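Local coordinates for protein purine nucleoside phosphorylase (Grouper iridovirus, PDB 3KHS) that probably catalyses the reversible phosphorolysis of purine nucleosides such as inosine and guanosine for purine salvage, working as a trimer, at residues S120-P123 against G124-M127; G140-P143 against L144-P147; V162-K165 against T166-K169. All blocks are in the same frame, centred on the assembly; numbering follows the deposited sequence.

Interaction 1 of 3, residues S120-P123 against G124-M127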
# COMPACT_ATOMS: atom_id res chain seq x y z
N SER B 120 -20.94 -19.54 0.50
CA SER B 120 -22.33 -19.67 0.92
C SER B 120 -23.13 -18.38 0.99
O SER B 120 -24.31 -18.39 1.32
CB SER B 120 -22.40 -20.40 2.26
OG SER B 120 -21.58 -19.74 3.19
N TYR B 121 -22.50 -17.25 0.69
CA TYR B 121 -23.21 -15.99 0.73
C TYR B 121 -23.99 -15.85 -0.56
O TYR B 121 -23.59 -16.37 -1.59
CB TYR B 121 -22.22 -14.79 0.85
CG TYR B 121 -21.49 -14.65 2.18
CD1 TYR B 121 -21.51 -15.68 3.12
CD2 TYR B 121 -20.74 -13.51 2.48
CE1 TYR B 121 -20.80 -15.59 4.31
CE2 TYR B 121 -20.01 -13.40 3.70
CZ TYR B 121 -20.05 -14.46 4.60
OH TYR B 121 -19.31 -14.44 5.77
N ARG B 122 -25.09 -15.13 -0.48
CA ARG B 122 -25.93 -14.87 -1.65
C ARG B 122 -26.25 -13.38 -1.69
O ARG B 122 -26.29 -12.70 -0.65
CB ARG B 122 -27.29 -15.59 -1.57
CG ARG B 122 -27.30 -17.04 -1.21
CD ARG B 122 -28.70 -17.59 -1.47
NE ARG B 122 -28.90 -18.93 -0.93
CZ ARG B 122 -30.06 -19.56 -0.96
NH1 ARG B 122 -31.12 -18.97 -1.50
NH2 ARG B 122 -30.17 -20.77 -0.43
N PRO B 123 -26.48 -12.84 -2.89
CA PRO B 123 -26.80 -11.41 -2.93
C PRO B 123 -28.05 -11.17 -2.09
O PRO B 123 -29.04 -11.88 -2.22
CB PRO B 123 -27.03 -11.14 -4.42
CG PRO B 123 -27.00 -12.49 -5.08
CD PRO B 123 -26.12 -13.33 -4.23
N GLY B 124 -27.99 -10.17 -1.21
CA GLY B 124 -29.12 -9.86 -0.35
C GLY B 124 -28.84 -10.23 1.08
O GLY B 124 -29.50 -9.70 1.99
N ASP B 125 -27.86 -11.12 1.28
CA ASP B 125 -27.49 -11.55 2.63
C ASP B 125 -26.84 -10.43 3.43
O ASP B 125 -26.44 -9.40 2.88
CB ASP B 125 -26.50 -12.72 2.59
CG ASP B 125 -27.13 -14.02 2.13
OD1 ASP B 125 -28.34 -14.03 1.80
OD2 ASP B 125 -26.39 -15.04 2.10
N PHE B 126 -26.72 -10.65 4.73
CA PHE B 126 -26.08 -9.72 5.64
C PHE B 126 -24.87 -10.43 6.23
O PHE B 126 -24.95 -11.61 6.55
CB PHE B 126 -27.02 -9.36 6.80
CG PHE B 126 -28.13 -8.40 6.44
CD1 PHE B 126 -29.19 -8.20 7.32
CD2 PHE B 126 -28.11 -7.68 5.27
CE1 PHE B 126 -30.21 -7.31 7.03
CE2 PHE B 126 -29.13 -6.78 4.97
CZ PHE B 126 -30.18 -6.60 5.85
N MET B 127 -23.76 -9.73 6.37
CA MET B 127 -22.60 -10.33 7.00
C MET B 127 -22.19 -9.44 8.15
O MET B 127 -21.70 -8.33 7.96
CB MET B 127 -21.39 -10.48 6.07
CG MET B 127 -20.23 -11.13 6.81
SD MET B 127 -18.63 -11.08 6.07
CE MET B 127 -18.05 -9.50 6.65
O HOH W 1 -30.18 -12.97 0.40
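R122 and D125 hold each other twice across a tight reversal of the chain. The backbone amide of R122 donates to the aspartate side chain, N to OD2 2.9 Å, reaching the oxygen from above the carboxylate plane (72° out of it). In return D125 N donates to R122 O, also at 2.9 Å, and this bond closes a type II beta turn from R122 to D125. P123 and G124 fill its two middle positions, the usual choice for this turn: the proline ring fixes phi at the first, and G124 takes a positive phi of 110° at the second. The D125 carboxylate lies back over the turn because its CG is turned beside the backbone N (chi1 -72°), which brings OD2 under the R122 amide. Water 1 donates to P123 O at 3.1 Å and sits close to D125 OD1 as well, linking the bend of the turn to the carboxylate. H185 NE2 is a second partner of OD2, so this buried oxygen is shared by a main-chain amide and a histidine.

Farther along, M127 comes back to the Y121 ring. Its SD lies at the ring edge, 4.9 Å from the centroid and 3.4 Å from Y121 OH, a Met-aromatic contact. CG anti to the backbone N carries the thioether across to the phenol end, while the ring stacks on H185. With a main-chain amide, a histidine and a water gathered round it, D125 is probably kept as the anion on the way into strand 126-129.

Interaction 2 of 3, residues G140-P143 against L144-P147; sequences GANP and LTGP
A type I beta turn from N142 to T145, doubled by an Asx turn at its first residue, shapes the loop that follows helix 135-138. T145 N donates to N142 O at 3.0 Å, and this closes the beta turn over P143 and L144. The asparagine side chain makes the second closure: N142 OD1 accepts from L144 N at 3.0 Å, with the donor in the carbonyl plane and on a lone pair. CG anti to the backbone N (chi1 -170°) swings the amide forward alongside the turn, where OD1 can meet that N-H and also rests against L144 CB at 3.5 Å.

T145 returns towards the same asparagine from the far end of the turn. Its OG1 packs 3.3 Å from N142 CB and makes at most a weak, unsettled bond to N142 O. The hydroxyl has a firmer link through water 2, which lies 2.7 Å from T145 OG1 and accepts from N142 N at 2.9 Å, tying the start of the turn to its end.

The nitrogen of the amide has partners beyond the turn: N142 ND2 donates to G137 O in helix 135-138 and to S196 OG of the second subunit, so one side chain serves the turn, the helix and the trimer interface together. L144 packs on P195 of that subunit. Within the chain, P143 and L144 lie on helix 219-227, both touching I223, and P143 O accepts from R98 of helix 95-102.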
# COMPACT_ATOMS: atom_id res chain seq x y z
N GLY B 140 0.97 2.28 4.24
CA GLY B 140 1.00 3.67 3.79
C GLY B 140 -0.27 4.50 3.75
O GLY B 140 -0.30 5.61 3.21
N ALA B 141 -1.36 3.97 4.28
CA ALA B 141 -2.59 4.75 4.33
C ALA B 141 -3.38 4.30 5.56
O ALA B 141 -4.51 3.83 5.48
CB ALA B 141 -3.40 4.58 3.04
N ASN B 142 -2.74 4.44 6.71
CA ASN B 142 -3.32 4.10 8.00
C ASN B 142 -3.99 5.37 8.55
O ASN B 142 -3.37 6.42 8.60
CB ASN B 142 -2.23 3.62 8.96
CG ASN B 142 -2.80 3.02 10.23
OD1 ASN B 142 -3.31 3.74 11.09
ND2 ASN B 142 -2.75 1.69 10.33
N PRO B 143 -5.23 5.28 8.98
CA PRO B 143 -5.97 6.43 9.50
C PRO B 143 -5.42 7.09 10.77
O PRO B 143 -5.81 8.19 11.11
CB PRO B 143 -7.38 5.87 9.68
CG PRO B 143 -7.08 4.48 10.23
CD PRO B 143 -5.86 4.01 9.40
N LEU B 144 -4.51 6.42 11.46
CA LEU B 144 -3.92 6.97 12.66
C LEU B 144 -2.53 7.50 12.36
O LEU B 144 -1.87 8.05 13.23
CB LEU B 144 -3.79 5.91 13.76
CG LEU B 144 -5.10 5.29 14.21
CD1 LEU B 144 -4.81 4.20 15.21
CD2 LEU B 144 -5.98 6.38 14.82
N THR B 145 -2.07 7.33 11.13
CA THR B 145 -0.74 7.85 10.82
C THR B 145 -0.68 9.34 11.14
O THR B 145 -1.60 10.09 10.81
CB THR B 145 -0.36 7.64 9.34
OG1 THR B 145 -0.19 6.23 9.09
CG2 THR B 145 0.94 8.39 9.01
N GLY B 146 0.41 9.75 11.80
CA GLY B 146 0.60 11.14 12.20
C GLY B 146 0.81 11.27 13.69
O GLY B 146 1.02 10.27 14.37
N PRO B 147 0.81 12.49 14.24
CA PRO B 147 1.00 12.65 15.69
C PRO B 147 -0.21 12.15 16.46
O PRO B 147 -1.34 12.23 15.98
CB PRO B 147 1.20 14.16 15.85
CG PRO B 147 0.59 14.75 14.60
CD PRO B 147 1.04 13.77 13.56
O HOH W 2 -0.20 5.88 6.41

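Interaction 3 of 3, residues V162-K165 against T166-K169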
# COMPACT_ATOMS: atom_id res chain seq x y z
N VAL B 162 -11.57 -5.36 17.50
CA VAL B 162 -12.22 -4.20 16.93
C VAL B 162 -13.73 -4.31 16.99
O VAL B 162 -14.42 -3.33 17.29
CB VAL B 162 -11.84 -4.02 15.43
CG1 VAL B 162 -12.58 -2.83 14.83
CG2 VAL B 162 -10.36 -3.81 15.29
N TYR B 163 -14.25 -5.51 16.71
CA TYR B 163 -15.69 -5.73 16.68
C TYR B 163 -16.24 -6.39 17.95
O TYR B 163 -16.11 -7.59 18.16
CB TYR B 163 -16.00 -6.54 15.40
CG TYR B 163 -15.49 -5.81 14.14
CD1 TYR B 163 -16.25 -4.82 13.52
CD2 TYR B 163 -14.19 -6.04 13.66
CE1 TYR B 163 -15.75 -4.05 12.45
CE2 TYR B 163 -13.67 -5.26 12.58
CZ TYR B 163 -14.46 -4.28 12.00
OH TYR B 163 -13.96 -3.51 10.98
N ASP B 164 -16.86 -5.57 18.80
CA ASP B 164 -17.43 -5.97 20.08
C ASP B 164 -18.20 -7.30 20.02
O ASP B 164 -19.23 -7.42 19.35
CB ASP B 164 -18.34 -4.86 20.56
CG ASP B 164 -18.61 -4.95 22.03
OD1 ASP B 164 -17.71 -4.61 22.82
OD2 ASP B 164 -19.72 -5.38 22.36
N LYS B 165 -17.70 -8.30 20.75
CA LYS B 165 -18.34 -9.61 20.76
C LYS B 165 -19.79 -9.56 21.21
O LYS B 165 -20.64 -10.26 20.64
CB LYS B 165 -17.53 -10.58 21.62
CG LYS B 165 -16.07 -10.54 21.23
CD LYS B 165 -15.23 -11.63 21.84
CE LYS B 165 -13.76 -11.41 21.53
NZ LYS B 165 -12.94 -12.56 21.98
N THR B 166 -20.08 -8.71 22.18
CA THR B 166 -21.46 -8.55 22.67
C THR B 166 -22.37 -7.94 21.62
O THR B 166 -23.48 -8.42 21.38
CB THR B 166 -21.52 -7.64 23.95
OG1 THR B 166 -20.78 -8.27 25.01
CG2 THR B 166 -22.97 -7.39 24.40
N LEU B 167 -21.93 -6.85 20.98
CA LEU B 167 -22.76 -6.22 19.96
C LEU B 167 -23.04 -7.21 18.82
O LEU B 167 -24.13 -7.19 18.24
CB LEU B 167 -22.10 -4.96 19.44
CG LEU B 167 -21.84 -3.93 20.53
CD1 LEU B 167 -20.95 -2.86 19.98
CD2 LEU B 167 -23.14 -3.33 21.04
N ARG B 168 -22.07 -8.07 18.53
CA ARG B 168 -22.26 -9.06 17.49
C ARG B 168 -23.38 -10.01 17.90
O ARG B 168 -24.29 -10.28 17.11
CB ARG B 168 -20.97 -9.85 17.25
CG ARG B 168 -20.01 -9.11 16.39
CD ARG B 168 -18.61 -9.42 16.78
NE ARG B 168 -18.34 -10.83 16.63
CZ ARG B 168 -17.17 -11.38 16.93
NH1 ARG B 168 -16.18 -10.64 17.40
NH2 ARG B 168 -17.00 -12.68 16.74
N LYS B 169 -23.32 -10.51 19.13
CA LYS B 169 -24.36 -11.42 19.63
C LYS B 169 -25.71 -10.77 19.47
O LYS B 169 -26.65 -11.39 19.00
CB LYS B 169 -24.14 -11.79 21.10
CG LYS B 169 -22.92 -12.69 21.30
CD LYS B 169 -22.71 -13.05 22.74
CE LYS B 169 -21.44 -13.85 22.92
NZ LYS B 169 -20.98 -13.77 24.35
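D164 and L167 meet where helix 165-178 begins, and the hydrogen bonds here sort into main-chain, capping and guanidinium kinds. Two are the first turns of the helix itself: R168 N donates to D164 O at 3.0 Å, and K169 N to K165 O at 3.1 Å. The capping bond comes from the D164 side chain at the N-cap position, whose OD2 accepts from L167 N at 3.0 Å through its anti lone pair, away from the other carboxylate oxygen. CG stands anti to the backbone N (chi1 -161°), which leans the carboxylate over the open first turn. The guanidinium bond belongs to R168: NH1 donates to Y163 O at 3.1 Å, nearly straight (164° at the hydrogen), with the carbonyl oxygen in the plane of the group at its edge. Bends at chi2 and chi3 fold this arginine back along the N-terminus so that it can reach a residue ahead of the cap. Y163 OH has hydrogen bonds of its own, to H132 and T222.

Packing follows the same lines. L167 CD1 presses on D164 CB at 3.3 Å, R168 CD lies 4.1 Å from Y163 CB, and K165 runs beside R168 in the same direction, its CG 3.8 Å from NH1.

Charge pairs extend the cap into the fold. OD2 of D164 is also salt-bridged to R231, and NE of R168 to E186.

An aspartate carrying negative charge at a helix N-terminus should interact favourably with the helix dipole, and R231 would help to keep the carboxylate in its charged form. E186 probably offsets the charge of R168. Through these pairs D164 joins the helix start to strand 231-241, and R168 joins the loop at Y163 O to strand 184-191.

Overall arrangement
The three contacts follow one another along the chain, each a local closure made largely by a polar side chain on backbone N-H groups. Interaction 1 leads into strand 126-129, on which Y163 and R168 of interaction 3 pack as helix 165-178 starts. The nearest atoms of these two are about 8 Å apart without touching, and both contact strands 231-241 and 184-191, but their aspartates differ: one pairs with a histidine, the other with an arginine. Both contacts are partly buried, with residues at the surface. Interaction 2 is the buried one, across the chain's centre from interaction 1; its polar side chains are uncharged, and N142 ND2 bonds across to the second subunit.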